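Transcription elongation factor SPT6 (Candida glabrata, PDB 3PJP) binds the phosphorylated C-terminal repeat domain of RNA polymerase II through its tandem SH2 domains and probably acts as a histone H3-H4 chaperone during transcription elongation. Local coordinates at residues 89-92 with 93-97. Numbering follows the deposited sequence.
Sequences IIVE and YLQNK
Ile89 O takes two backbone N-H groups at once, from Tyr93 N and Leu94 N, both at 2.9 Å, where helix 86-105 of the tandem SH2 domain widens into a pi-type turn. Gln95 N bonds to Ile90 O, again five residues back, and the ordinary four-residue spacing is seen at Lys97 N to Tyr93 O.

Glu92 O belongs to this pi-type turn, and here a side chain supplies the donor: Asn96 ND2 reaches it at 2.6 Å, with a nearly straight N-H...O angle of 173°. The acceptor lies in the amide plane of Asn96, yet the donor sits above the carbonyl plane of Glu92. Arg99 NE holds the other end of that amide, at OD1.

On the outer face, a water bridges Val91 O (2.8 Å) and Gln95 OE1, donating to both, while Gln95 NE2 comes 3.7 Å from Ile90 CG2.

The inner face packs on the sheet of the first SH2 domain. Ile89 CG2 lies against Tyr93 CB, both side chains meeting Val78 and Tyr83. Tyr93 swings its ring away from its own backbone N (chi1 178°). Its OH hydrogen-bonds to Glu79 OE2, which also forms a salt bridge with Lys97 NZ, and Lys97 NZ donates to Tyr93 OH at 2.7 Å.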
# COMPACT_ATOMS: atom_id res chain seq x y z
N ILE A 89 12.88 0.87 11.21
CA ILE A 89 12.00 0.51 10.08
C ILE A 89 10.61 0.19 10.59
O ILE A 89 9.62 0.64 10.03
CB ILE A 89 12.55 -0.66 9.25
CG1 ILE A 89 13.80 -0.23 8.49
CG2 ILE A 89 11.50 -1.21 8.26
CD1 ILE A 89 14.54 -1.36 7.82
N ILE A 90 10.51 -0.59 11.66
CA ILE A 90 9.19 -0.89 12.21
C ILE A 90 8.42 0.37 12.63
O ILE A 90 7.24 0.51 12.32
CB ILE A 90 9.29 -1.92 13.35
CG1 ILE A 90 9.83 -3.23 12.79
CG2 ILE A 90 7.94 -2.13 14.02
CD1 ILE A 90 10.53 -4.11 13.83
N VAL A 91 9.08 1.30 13.31
CA VAL A 91 8.42 2.52 13.76
C VAL A 91 8.11 3.53 12.64
O VAL A 91 7.00 4.06 12.57
CB VAL A 91 9.22 3.23 14.86
CG1 VAL A 91 8.64 4.60 15.16
CG2 VAL A 91 9.26 2.35 16.10
N GLU A 92 9.08 3.78 11.77
CA GLU A 92 8.93 4.88 10.81
C GLU A 92 8.37 4.44 9.47
O GLU A 92 7.75 5.25 8.75
CB GLU A 92 10.27 5.60 10.59
CG GLU A 92 10.82 6.30 11.85
CD GLU A 92 12.19 6.89 11.61
OE1 GLU A 92 12.70 6.78 10.48
OE2 GLU A 92 12.77 7.46 12.57
N TYR A 93 8.62 3.19 9.09
CA TYR A 93 8.15 2.67 7.81
C TYR A 93 6.88 1.83 7.99
O TYR A 93 5.81 2.20 7.51
CB TYR A 93 9.22 1.82 7.12
CG TYR A 93 8.74 1.22 5.81
CD1 TYR A 93 8.86 1.92 4.62
CD2 TYR A 93 8.15 -0.04 5.78
CE1 TYR A 93 8.41 1.37 3.42
CE2 TYR A 93 7.71 -0.59 4.60
CZ TYR A 93 7.84 0.13 3.43
OH TYR A 93 7.39 -0.42 2.25
N LEU A 94 7.00 0.70 8.68
CA LEU A 94 5.87 -0.22 8.75
C LEU A 94 4.65 0.33 9.50
O LEU A 94 3.53 0.23 9.01
CB LEU A 94 6.28 -1.58 9.35
CG LEU A 94 5.15 -2.60 9.28
CD1 LEU A 94 4.73 -2.90 7.85
CD2 LEU A 94 5.53 -3.90 10.00
N GLN A 95 4.85 0.88 10.69
CA GLN A 95 3.72 1.38 11.47
C GLN A 95 3.02 2.52 10.72
O GLN A 95 1.81 2.71 10.86
CB GLN A 95 4.15 1.78 12.89
CG GLN A 95 4.22 0.57 13.84
CD GLN A 95 4.92 0.87 15.16
OE1 GLN A 95 5.06 2.03 15.56
NE2 GLN A 95 5.36 -0.18 15.84
N ASN A 96 3.78 3.25 9.92
CA ASN A 96 3.22 4.30 9.09
C ASN A 96 2.33 3.77 7.99
O ASN A 96 1.21 4.24 7.80
CB ASN A 96 4.32 5.14 8.46
CG ASN A 96 4.50 6.44 9.16
OD1 ASN A 96 3.52 7.10 9.51
ND2 ASN A 96 5.75 6.84 9.38
N LYS A 97 2.85 2.80 7.26
CA LYS A 97 2.09 2.14 6.22
C LYS A 97 0.79 1.54 6.78
O LYS A 97 -0.27 1.62 6.14
CB LYS A 97 2.95 1.07 5.57
CG LYS A 97 2.80 0.99 4.09
CD LYS A 97 3.84 0.09 3.46
CE LYS A 97 3.75 0.18 1.95
NZ LYS A 97 4.84 -0.58 1.29
O HOH W 1 4.95 4.35 14.51